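Long-range contacts in glycosyltransferase Gtf1 (Streptococcus gordonii, PDB 5E9T), which is a glycosyltransferase of the GT-B fold, in which two Rossmann-like domains face each other and an extended antiparallel beta-sheet domain is added: residues P317-S322 / A392-Y397; D309-P314 / H476-A481; S327-E332 / S361-L366; A243-E248 / V425-Q430. The protein carries 1 engineered substitution. All blocks are in the same frame, centred on the assembly; numbering follows the deposited sequence.

In the fold
Contacts 1 and 3 lie in the C-terminal Rossmann-like domain of the GT-B fold, and contact 2 packs the connection between the two parallel sheets on helix 474-481. Along the chain 243-248 comes first, then 309-314, 317-322, 327-332, 361-366, 392-397, 425-430 and 476-481. Contact 3 thus lies within the span of contact 1, and contact 1 within those of contacts 2 and 4, which cross. Contacts 1 and 2 touch, their centres about 15 Å apart; contact 3, about 24 Å from contact 1 between centres, follows strands 323-326 and 354-357. Contact 4, about 21 Å from contact 3 between centres, bridges the two domains, while the others lie in or beside the C-terminal one.

Contact 1: residues P317-S322 / A392-Y397; sequences PRKPYS and AGYELY
Arg-318, Tyr-321 and Ser-322 meet Tyr-394 and Glu-395 in a polar, partly buried loop-to-loop contact just ahead of two neighbouring strands, 323-326 and 396-398. Glu-395 reaches across with CG anti to its carbonyl carbon (chi1 -50°) and the chain extended beyond. Its OE2 accepts the backbone N of Tyr-321 at 2.5 Å, from 38° above the carboxylate plane, so an acidic side chain serves a main-chain N-H at the turn formed by Pro-320 and Tyr-321. The carbonyl of Ser-322 takes two donors, Glu-395 N at 3.1 Å and, weakly, Leu-396 N at 3.3 Å. These bonds start the pairing of adjacent parallel strands in the Rossmann-like C-terminal domain of the GT-B fold, where the loops entering both strands come together at one end of the sheet. Ser-322 is small enough to lie against Tyr-394, its OG 3.5 Å from Tyr-394 CB, while OG also gives a weak bond to Lys-319 O in its own segment. Lys-319 folds its ammonium back over a face of the Tyr-394 ring: NZ stands 4.4 Å from the ring centroid and 15° off the normal, a cation-pi contact in which an exposed lysine finds an electron-rich surface. Arg-318 points its guanidinium at the backbone of 392-394, with Ala-392 O over one face and Tyr-394 O near the plane. The modelled NH1 bond to Tyr-394 O is very short, so its exact geometry is doubtful. Arg-318 NH2 also makes a weak bond to Ser-416 O.

Contact 2: residues D309-P314 / H476-A481; sequences DQLTYP and HSYQVA
Tyr-313 drives the edge of its ring into the face of Tyr-478, a T-shaped pair with centroids 4.5 Å apart and planes at 84°. CE1 and CD1 of Tyr-313 form the touching edge, and CE1 stands 3.2 Å above the plane of the Tyr-478 ring, over its centre. Such a perpendicular approach sets the slightly positive C-H rim of one aromatic ring against the pi cloud of the other. While that face is taken by Tyr-313, the edge of the Tyr-478 ring meets Leu-311: CD2 of the leucine lies 3.5 Å from Tyr-478 CD1. The same methyl touches Ala-481 CB at 3.7 Å. Tyr-478 and Ala-481 are three residues apart on the helix and therefore point to one side, and the small alanine allows the branched leucine to come close to the helix surface. At the end of the tyrosine, Pro-314 CD packs 3.6 Å from Tyr-478 OH.

Tyrosine suits position 478 because its ring can pack while its hydroxyl keeps a polar partner, a weak hydrogen bond with Arg-318 NH2 that ties this contact to the loop following 309-314. The segment 309-314 belongs to the connection between the two parallel sheets of the GT-B fold, strand 299-302 ending one and strand 323-326 lying inside the other. Helix 474-481, against which it rests, packs in turn on helix 408-415, where Ser-477, Val-480 and Ala-481 all touch Val-414, and Ser-477 OG bonds Leu-418 O in the loop beyond.

Contact 3: residues S327-E332 / S361-L366; sequences SRLATE and SEEDKL
Ser-361 meets Leu-329 and Ala-330 through its backbone, where two loops of the C-terminal Rossmann-like domain run side by side. They leave the C-terminal ends of the adjacent parallel strands 354-357 and 323-326, and helix 336-348 makes the beta-alpha-beta crossover between those strands. Ser-361 O lies 3.9 Å from Ala-330 CA; Ala-330 turns its CB away, so it is the main chain that meets this oxygen.

Glu-362 comes next, with a positive phi (94°) that is unusual for a residue other than glycine, just before the helix. Its aliphatic part does the touching: Glu-362 CB is 4.5 Å from Ala-330 CA. Glu-362 CG lies 4.4 Å from Thr-331 CG2, the methyl of the threonine. The carboxylate meanwhile has a long salt bridge to Lys-365, OE1 to NZ 3.7 Å, within the same segment at the surface.

Glu-363, in the N-cap position, carries the largest share on this side, against Leu-329. Its CG sits between the backbone N and the carbonyl carbon (chi1 52°) and the chain bends at chi2 (-59°). The side chain crosses that of Leu-329 at about a right angle, CD lying 3.5 Å from Leu-329 CB. The carboxylate is modelled beside the carbonyl oxygens of Leu-329 and Ser-361, acceptors facing acceptors, so the exact rotation of this group is doubtful.

Farther along, Leu-366 turns inward in helix 364-372, and both buried leucines, Leu-366 and Leu-329, touch Ile-335. Leu-329 is thus a neighbour shared with Glu-363, its methyl CD1 lying 3.9 Å from Glu-363 CG.

Contact 4: residues A243-E248 / V425-Q430; sequences AEHFSE and VRYGNQ
A cis peptide bond is modelled between Arg-426 and Tyr-427, the two residues that both reach Glu-244 across the contact. With the bond modelled cis, Arg-426 CB lies over the centre of the Tyr-427 ring. Glu-244 has CG anti to its backbone N (chi1 172°) and a bend at chi2, and its carboxylate is turned nearly coplanar with the guanidinium, the two planes 9° apart. One oxygen, OE1, is gripped by two donors: Arg-426 NE, in a bond modelled too short for its length to be trusted, and NH2 at 2.8 Å, which is weak. The other oxygen, OE2, accepts the hydroxyl of Tyr-427, though its position is less sure.

Glu-248 joins as a second acid. Its OE1 is 3.5 Å from Arg-426 NH2, in the plane of the guanidinium but with its own carboxylate turned 79° against it. The arginine is thus the shared partner of a salt-bridge network, its positive charge probably balanced by both acids, while Phe-246 CZ stands 4.0 Å above one face, near its rim. Beside the carboxylate, Tyr-427 OH meets the edge of the His-245 ring 3.5 Å from CE1; that imidazole is held elsewhere, NE2 bonding Gln-289 OE1.

In a GT-B fold this joins the two Rossmann-like domains. The segment 243-248 follows strand 236-241 of the seven-stranded sheet; 425-430 follows strand 420-423 of the six-stranded sheet and contains the start of helix 428-432, with Tyr-427 at the N-cap. Helix 280-293 meets both segments, touched by His-245 and Phe-246 from one and by Tyr-427 from the other.

Contact 1: residues P317-S322 / A392-Y397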
# COMPACT_ATOMS: atom_id res chain seq x y z
N PRO A 317 -57.96 37.34 -9.73
CA PRO A 317 -58.36 37.36 -8.32
C PRO A 317 -57.17 37.46 -7.38
O PRO A 317 -56.14 36.81 -7.61
CB PRO A 317 -59.12 36.04 -8.16
CG PRO A 317 -58.79 35.21 -9.41
CD PRO A 317 -57.71 35.96 -10.15
N ARG A 318 -57.32 38.18 -6.27
CA ARG A 318 -56.48 37.96 -5.10
C ARG A 318 -57.35 38.06 -3.87
O ARG A 318 -57.96 39.12 -3.65
CB ARG A 318 -55.31 38.97 -5.04
CG ARG A 318 -54.28 38.80 -6.13
CD ARG A 318 -52.89 39.10 -5.62
NE ARG A 318 -51.94 39.36 -6.70
CZ ARG A 318 -50.84 38.64 -6.92
NH1 ARG A 318 -50.54 37.61 -6.13
NH2 ARG A 318 -50.04 38.95 -7.92
N LYS A 319 -57.39 37.00 -3.06
CA LYS A 319 -58.16 37.01 -1.82
C LYS A 319 -57.58 38.11 -0.97
O LYS A 319 -56.34 38.13 -0.70
CB LYS A 319 -57.98 35.61 -1.08
CG LYS A 319 -57.87 34.41 -1.99
CD LYS A 319 -57.48 33.19 -1.16
CE LYS A 319 -57.53 31.84 -1.94
NZ LYS A 319 -56.43 31.59 -2.93
N PRO A 320 -58.41 39.03 -0.54
CA PRO A 320 -57.92 40.09 0.34
C PRO A 320 -57.23 39.48 1.56
O PRO A 320 -57.73 38.55 2.21
CB PRO A 320 -59.23 40.85 0.75
CG PRO A 320 -60.29 40.38 -0.19
CD PRO A 320 -59.78 39.36 -1.15
N TYR A 321 -55.99 39.89 1.76
CA TYR A 321 -55.14 39.58 2.94
C TYR A 321 -55.04 38.06 3.10
O TYR A 321 -55.49 37.47 4.07
CB TYR A 321 -55.82 40.24 4.15
CG TYR A 321 -56.02 41.72 3.98
CD1 TYR A 321 -55.16 42.50 3.22
CD2 TYR A 321 -57.13 42.34 4.53
CE1 TYR A 321 -55.36 43.85 3.07
CE2 TYR A 321 -57.34 43.70 4.39
CZ TYR A 321 -56.46 44.45 3.65
OH TYR A 321 -56.68 45.80 3.51
N SER A 322 -54.32 37.46 2.14
CA SER A 322 -54.04 36.03 2.18
C SER A 322 -52.55 35.77 1.99
O SER A 322 -51.90 36.42 1.16
CB SER A 322 -54.84 35.26 1.11
OG SER A 322 -54.34 35.52 -0.19
N ALA A 392 -49.66 32.93 -7.43
CA ALA A 392 -50.23 34.22 -7.79
C ALA A 392 -51.61 34.45 -7.19
O ALA A 392 -52.11 35.57 -7.26
CB ALA A 392 -50.30 34.36 -9.31
N GLY A 393 -52.22 33.42 -6.60
CA GLY A 393 -53.52 33.58 -5.97
C GLY A 393 -53.52 34.36 -4.67
O GLY A 393 -54.59 34.79 -4.23
N TYR A 394 -52.35 34.60 -4.08
CA TYR A 394 -52.21 35.19 -2.76
C TYR A 394 -51.46 36.51 -2.87
O TYR A 394 -50.99 36.89 -3.94
CB TYR A 394 -51.43 34.31 -1.77
CG TYR A 394 -51.87 32.87 -1.69
CD1 TYR A 394 -51.59 31.99 -2.70
CD2 TYR A 394 -52.53 32.40 -0.57
CE1 TYR A 394 -51.97 30.67 -2.62
CE2 TYR A 394 -52.91 31.08 -0.48
CZ TYR A 394 -52.63 30.22 -1.51
OH TYR A 394 -53.02 28.90 -1.42
N GLU A 395 -51.49 37.26 -1.78
CA GLU A 395 -50.74 38.51 -1.76
C GLU A 395 -49.36 38.43 -1.10
O GLU A 395 -48.53 39.29 -1.40
CB GLU A 395 -51.62 39.57 -1.09
CG GLU A 395 -53.02 39.57 -1.73
CD GLU A 395 -54.00 40.51 -1.07
OE1 GLU A 395 -54.66 41.28 -1.80
OE2 GLU A 395 -54.14 40.47 0.17
N LEU A 396 -49.06 37.44 -0.25
CA LEU A 396 -47.78 37.46 0.46
C LEU A 396 -47.24 36.07 0.78
O LEU A 396 -47.95 35.27 1.40
CB LEU A 396 -47.92 38.28 1.75
CG LEU A 396 -46.75 38.30 2.73
CD1 LEU A 396 -45.69 39.23 2.25
CD2 LEU A 396 -47.23 38.72 4.11
N TYR A 397 -45.99 35.78 0.41
CA TYR A 397 -45.28 34.60 0.90
C TYR A 397 -44.55 34.88 2.23
O TYR A 397 -44.24 36.02 2.57
CB TYR A 397 -44.29 34.06 -0.14
CG TYR A 397 -43.67 32.72 0.23
CD1 TYR A 397 -44.31 31.53 -0.07
CD2 TYR A 397 -42.44 32.65 0.87
CE1 TYR A 397 -43.75 30.31 0.25
CE2 TYR A 397 -41.87 31.44 1.21
CZ TYR A 397 -42.54 30.27 0.89
OH TYR A 397 -42.00 29.04 1.21

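Contact 2: residues D309-P314 / H476-A481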
# COMPACT_ATOMS: atom_id res chain seq x y z
N ASP A 309 -39.05 30.08 -16.16
CA ASP A 309 -39.23 30.11 -17.61
C ASP A 309 -39.85 31.43 -18.06
O ASP A 309 -39.52 31.96 -19.12
CB ASP A 309 -40.10 28.94 -18.05
CG ASP A 309 -39.29 27.72 -18.44
OD1 ASP A 309 -38.11 27.89 -18.82
OD2 ASP A 309 -39.84 26.60 -18.36
N GLN A 310 -40.78 31.95 -17.26
CA GLN A 310 -41.53 33.16 -17.56
C GLN A 310 -42.06 33.68 -16.23
O GLN A 310 -41.99 32.99 -15.21
CB GLN A 310 -42.67 32.87 -18.54
CG GLN A 310 -43.96 32.34 -17.89
CD GLN A 310 -43.78 31.09 -17.03
OE1 GLN A 310 -42.67 30.62 -16.78
NE2 GLN A 310 -44.89 30.52 -16.60
N LEU A 311 -42.57 34.90 -16.24
CA LEU A 311 -43.21 35.48 -15.06
C LEU A 311 -44.73 35.32 -15.20
O LEU A 311 -45.33 35.84 -16.14
CB LEU A 311 -42.81 36.94 -14.89
CG LEU A 311 -41.77 37.21 -13.80
CD1 LEU A 311 -41.25 38.62 -13.89
CD2 LEU A 311 -42.39 37.00 -12.47
N THR A 312 -45.34 34.59 -14.26
CA THR A 312 -46.78 34.33 -14.29
C THR A 312 -47.53 35.44 -13.56
O THR A 312 -47.35 35.64 -12.35
CB THR A 312 -47.12 32.99 -13.63
OG1 THR A 312 -46.77 33.02 -12.24
CG2 THR A 312 -46.40 31.86 -14.30
N TYR A 313 -48.36 36.15 -14.27
CA TYR A 313 -49.28 37.11 -13.68
C TYR A 313 -50.62 36.45 -13.39
O TYR A 313 -51.01 35.49 -14.07
CB TYR A 313 -49.46 38.30 -14.61
CG TYR A 313 -48.19 39.11 -14.69
CD1 TYR A 313 -47.35 39.19 -13.61
CD2 TYR A 313 -47.81 39.75 -15.85
CE1 TYR A 313 -46.18 39.91 -13.66
CE2 TYR A 313 -46.64 40.47 -15.91
CZ TYR A 313 -45.82 40.55 -14.81
OH TYR A 313 -44.65 41.27 -14.85
N PRO A 314 -51.35 36.93 -12.38
CA PRO A 314 -52.56 36.21 -11.94
C PRO A 314 -53.71 36.27 -12.93
O PRO A 314 -53.63 36.90 -13.99
CB PRO A 314 -52.91 36.92 -10.63
CG PRO A 314 -52.40 38.30 -10.81
CD PRO A 314 -51.12 38.16 -11.59
N HIS A 476 -42.31 44.51 -6.30
CA HIS A 476 -40.87 44.28 -6.30
C HIS A 476 -40.51 42.81 -6.42
O HIS A 476 -39.39 42.51 -6.82
CB HIS A 476 -40.23 44.88 -5.05
CG HIS A 476 -38.92 45.51 -5.30
ND1 HIS A 476 -37.73 44.81 -5.25
CD2 HIS A 476 -38.60 46.81 -5.53
CE1 HIS A 476 -36.74 45.66 -5.47
NE2 HIS A 476 -37.24 46.87 -5.64
N SER A 477 -41.41 41.90 -6.08
CA SER A 477 -41.18 40.51 -6.45
C SER A 477 -41.05 40.38 -7.97
O SER A 477 -40.07 39.83 -8.47
CB SER A 477 -42.30 39.63 -5.90
OG SER A 477 -42.49 39.94 -4.52
N TYR A 478 -42.01 40.94 -8.72
CA TYR A 478 -41.84 41.01 -10.17
C TYR A 478 -40.59 41.80 -10.55
O TYR A 478 -39.99 41.55 -11.60
CB TYR A 478 -43.09 41.63 -10.80
CG TYR A 478 -44.34 40.79 -10.65
CD1 TYR A 478 -44.30 39.41 -10.81
CD2 TYR A 478 -45.56 41.37 -10.32
CE1 TYR A 478 -45.44 38.63 -10.68
CE2 TYR A 478 -46.71 40.60 -10.17
CZ TYR A 478 -46.64 39.23 -10.35
OH TYR A 478 -47.77 38.47 -10.20
N GLN A 479 -40.17 42.74 -9.70
CA GLN A 479 -38.93 43.46 -9.94
C GLN A 479 -37.71 42.54 -9.76
O GLN A 479 -36.89 42.41 -10.68
CB GLN A 479 -38.89 44.74 -9.05
CG GLN A 479 -40.06 45.77 -9.47
CD GLN A 479 -40.37 47.03 -8.56
OE1 GLN A 479 -40.96 46.93 -7.51
NE2 GLN A 479 -40.02 48.20 -9.05
N VAL A 480 -37.62 41.81 -8.65
CA VAL A 480 -36.46 40.93 -8.43
C VAL A 480 -36.51 39.69 -9.32
O VAL A 480 -35.46 39.11 -9.65
CB VAL A 480 -36.34 40.53 -6.95
CG1 VAL A 480 -35.79 41.68 -6.13
CG2 VAL A 480 -37.67 40.11 -6.40
N ALA A 481 -37.70 39.25 -9.74
CA ALA A 481 -37.84 37.95 -10.40
C ALA A 481 -37.30 37.97 -11.81
O ALA A 481 -36.77 36.95 -12.28
CB ALA A 481 -39.31 37.54 -10.46

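Contact 3: residues S327-E332 / S361-L366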
# COMPACT_ATOMS: atom_id res chain seq x y z
N SER A 327 -43.03 24.58 2.46
CA SER A 327 -41.75 24.11 2.94
C SER A 327 -41.85 22.62 3.18
O SER A 327 -42.95 22.06 3.27
CB SER A 327 -41.33 24.83 4.24
OG SER A 327 -40.34 24.11 4.95
N ARG A 328 -40.70 21.97 3.31
CA ARG A 328 -40.71 20.59 3.77
C ARG A 328 -40.64 20.70 5.28
O ARG A 328 -39.57 20.96 5.85
CB ARG A 328 -39.56 19.80 3.17
CG ARG A 328 -39.32 18.44 3.79
CD ARG A 328 -38.74 17.48 2.77
NE ARG A 328 -37.30 17.34 2.84
CZ ARG A 328 -36.68 16.41 3.56
NH1 ARG A 328 -37.38 15.55 4.28
NH2 ARG A 328 -35.36 16.35 3.55
N LEU A 329 -41.77 20.49 5.94
CA LEU A 329 -41.96 20.98 7.29
C LEU A 329 -41.22 20.08 8.26
O LEU A 329 -41.40 18.86 8.25
CB LEU A 329 -43.44 21.06 7.64
CG LEU A 329 -44.37 21.75 6.64
CD1 LEU A 329 -45.82 21.59 7.07
CD2 LEU A 329 -44.02 23.22 6.48
N ALA A 330 -40.37 20.68 9.09
CA ALA A 330 -39.51 19.90 9.97
C ALA A 330 -39.16 20.75 11.18
O ALA A 330 -39.77 21.80 11.42
CB ALA A 330 -38.26 19.43 9.22
N THR A 331 -38.20 20.26 11.96
CA THR A 331 -37.64 21.05 13.05
C THR A 331 -37.14 22.41 12.56
O THR A 331 -37.50 23.45 13.12
CB THR A 331 -36.50 20.26 13.71
OG1 THR A 331 -35.70 19.65 12.69
CG2 THR A 331 -37.04 19.19 14.63
N GLU A 332 -36.34 22.41 11.49
CA GLU A 332 -35.57 23.60 11.13
C GLU A 332 -36.46 24.75 10.66
O GLU A 332 -36.15 25.91 10.95
CB GLU A 332 -34.54 23.26 10.05
CG GLU A 332 -33.84 21.93 10.22
CD GLU A 332 -34.43 20.85 9.31
OE1 GLU A 332 -35.09 21.19 8.32
OE2 GLU A 332 -34.23 19.67 9.60
N SER A 361 -41.60 14.69 7.75
CA SER A 361 -41.57 14.26 9.14
C SER A 361 -41.81 15.43 10.12
O SER A 361 -41.50 16.59 9.84
CB SER A 361 -40.22 13.61 9.45
OG SER A 361 -40.22 13.11 10.77
N GLU A 362 -42.31 15.06 11.30
CA GLU A 362 -42.33 15.80 12.57
C GLU A 362 -43.57 16.62 12.90
O GLU A 362 -43.71 17.03 14.06
CB GLU A 362 -41.12 16.75 12.70
CG GLU A 362 -39.91 16.13 13.19
CD GLU A 362 -40.23 15.39 14.45
OE1 GLU A 362 -40.90 15.97 15.33
OE2 GLU A 362 -39.85 14.21 14.54
N GLU A 363 -44.44 16.94 11.92
CA GLU A 363 -45.66 17.75 12.09
C GLU A 363 -46.98 16.98 11.91
O GLU A 363 -48.02 17.60 11.66
CB GLU A 363 -45.61 19.04 11.25
CG GLU A 363 -45.31 18.92 9.85
CD GLU A 363 -44.05 18.29 9.70
OE1 GLU A 363 -43.12 18.72 10.35
OE2 GLU A 363 -44.03 17.27 9.09
N ASP A 364 -46.96 15.65 11.99
CA ASP A 364 -48.10 15.01 12.61
C ASP A 364 -48.43 15.87 13.83
O ASP A 364 -49.58 16.28 14.03
CB ASP A 364 -47.77 13.56 13.04
CG ASP A 364 -47.36 12.68 11.87
OD1 ASP A 364 -47.92 12.82 10.76
OD2 ASP A 364 -46.44 11.84 12.04
N LYS A 365 -47.39 16.28 14.54
CA LYS A 365 -47.51 17.27 15.61
C LYS A 365 -48.17 18.58 15.17
O LYS A 365 -48.84 19.22 15.99
CB LYS A 365 -46.12 17.54 16.20
CG LYS A 365 -45.30 16.28 16.50
CD LYS A 365 -44.11 16.59 17.40
CE LYS A 365 -43.22 15.36 17.54
NZ LYS A 365 -42.27 15.45 18.68
N LEU A 366 -47.98 19.03 13.92
CA LEU A 366 -48.61 20.28 13.49
C LEU A 366 -50.12 20.17 13.53
O LEU A 366 -50.79 20.92 14.25
CB LEU A 366 -48.15 20.68 12.08
CG LEU A 366 -48.19 22.12 11.55
CD1 LEU A 366 -49.50 22.66 11.27
CD2 LEU A 366 -47.50 23.05 12.50

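Contact 4: residues A243-E248 / V425-Q430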
# COMPACT_ATOMS: atom_id res chain seq x y z
N ALA A 243 -24.33 24.41 0.11
CA ALA A 243 -24.92 24.76 1.40
C ALA A 243 -24.09 25.88 2.01
O ALA A 243 -23.18 26.38 1.35
CB ALA A 243 -24.98 23.55 2.33
N GLU A 244 -24.38 26.30 3.24
CA GLU A 244 -23.48 27.25 3.87
C GLU A 244 -22.14 26.58 4.10
O GLU A 244 -22.06 25.46 4.63
CB GLU A 244 -24.04 27.80 5.19
CG GLU A 244 -23.02 28.65 5.95
CD GLU A 244 -23.10 30.14 5.61
OE1 GLU A 244 -23.12 30.97 6.53
OE2 GLU A 244 -23.13 30.48 4.42
N HIS A 245 -21.08 27.27 3.68
CA HIS A 245 -19.76 26.69 3.52
C HIS A 245 -18.88 26.82 4.75
O HIS A 245 -17.71 26.42 4.70
CB HIS A 245 -19.06 27.37 2.35
CG HIS A 245 -18.84 28.83 2.56
ND1 HIS A 245 -19.88 29.73 2.72
CD2 HIS A 245 -17.70 29.56 2.67
CE1 HIS A 245 -19.39 30.94 2.91
NE2 HIS A 245 -18.07 30.87 2.88
N PHE A 246 -19.38 27.38 5.85
CA PHE A 246 -18.53 27.51 7.03
C PHE A 246 -19.39 27.56 8.28
O PHE A 246 -20.56 27.95 8.23
CB PHE A 246 -17.63 28.75 6.94
CG PHE A 246 -18.33 30.04 7.28
CD1 PHE A 246 -19.19 30.64 6.38
CD2 PHE A 246 -18.10 30.66 8.50
CE1 PHE A 246 -19.83 31.83 6.70
CE2 PHE A 246 -18.72 31.85 8.82
CZ PHE A 246 -19.59 32.44 7.92
N SER A 247 -18.79 27.15 9.40
CA SER A 247 -19.42 27.24 10.71
C SER A 247 -18.98 28.55 11.36
O SER A 247 -17.81 28.70 11.73
CB SER A 247 -19.05 26.05 11.58
OG SER A 247 -19.43 26.27 12.93
N GLU A 248 -19.92 29.48 11.50
CA GLU A 248 -19.58 30.80 12.01
C GLU A 248 -19.41 30.79 13.53
O GLU A 248 -18.54 31.47 14.07
CB GLU A 248 -20.65 31.81 11.59
CG GLU A 248 -20.77 33.03 12.46
CD GLU A 248 -22.06 33.77 12.20
OE1 GLU A 248 -23.13 33.15 12.34
OE2 GLU A 248 -22.02 34.95 11.82
N VAL A 425 -30.83 36.35 7.30
CA VAL A 425 -29.91 35.24 7.47
C VAL A 425 -29.48 34.80 6.08
O VAL A 425 -30.22 34.97 5.10
CB VAL A 425 -30.54 34.05 8.24
CG1 VAL A 425 -30.59 34.32 9.75
CG2 VAL A 425 -31.92 33.72 7.70
N ARG A 426 -28.29 34.23 5.99
CA ARG A 426 -27.76 33.76 4.72
C ARG A 426 -28.53 32.51 4.30
O ARG A 426 -28.76 31.64 5.14
CB ARG A 426 -26.27 33.47 4.87
CG ARG A 426 -25.51 34.62 5.51
CD ARG A 426 -24.04 34.30 5.76
NE ARG A 426 -23.87 33.26 6.76
CZ ARG A 426 -23.65 33.50 8.05
NH1 ARG A 426 -23.58 34.74 8.50
NH2 ARG A 426 -23.50 32.49 8.90
N TYR A 427 -28.93 32.40 3.04
CA TYR A 427 -28.63 33.33 1.95
C TYR A 427 -29.89 33.78 1.25
O TYR A 427 -30.10 34.97 1.04
CB TYR A 427 -27.68 32.71 0.94
CG TYR A 427 -26.27 32.71 1.44
CD1 TYR A 427 -25.69 31.56 1.93
CD2 TYR A 427 -25.55 33.89 1.50
CE1 TYR A 427 -24.42 31.57 2.41
CE2 TYR A 427 -24.28 33.92 1.99
CZ TYR A 427 -23.71 32.75 2.44
OH TYR A 427 -22.43 32.75 2.93
N GLY A 428 -30.67 32.80 0.80
CA GLY A 428 -31.83 33.04 -0.04
C GLY A 428 -32.72 34.18 0.39
O GLY A 428 -33.16 34.95 -0.47
N ASN A 429 -32.99 34.34 1.69
CA ASN A 429 -33.77 35.49 2.13
C ASN A 429 -33.06 36.80 1.78
O ASN A 429 -33.66 37.69 1.17
CB ASN A 429 -34.03 35.40 3.64
CG ASN A 429 -35.08 34.36 3.98
OD1 ASN A 429 -35.56 33.63 3.11
ND2 ASN A 429 -35.46 34.29 5.26
N GLN A 430 -31.78 36.91 2.15
CA GLN A 430 -31.01 38.10 1.80
C GLN A 430 -30.94 38.32 0.29
O GLN A 430 -30.69 39.45 -0.15
CB GLN A 430 -29.59 38.00 2.36
CG GLN A 430 -29.52 37.90 3.88
CD GLN A 430 -28.10 37.75 4.38
OE1 GLN A 430 -27.85 37.08 5.38
NE2 GLN A 430 -27.16 38.37 3.69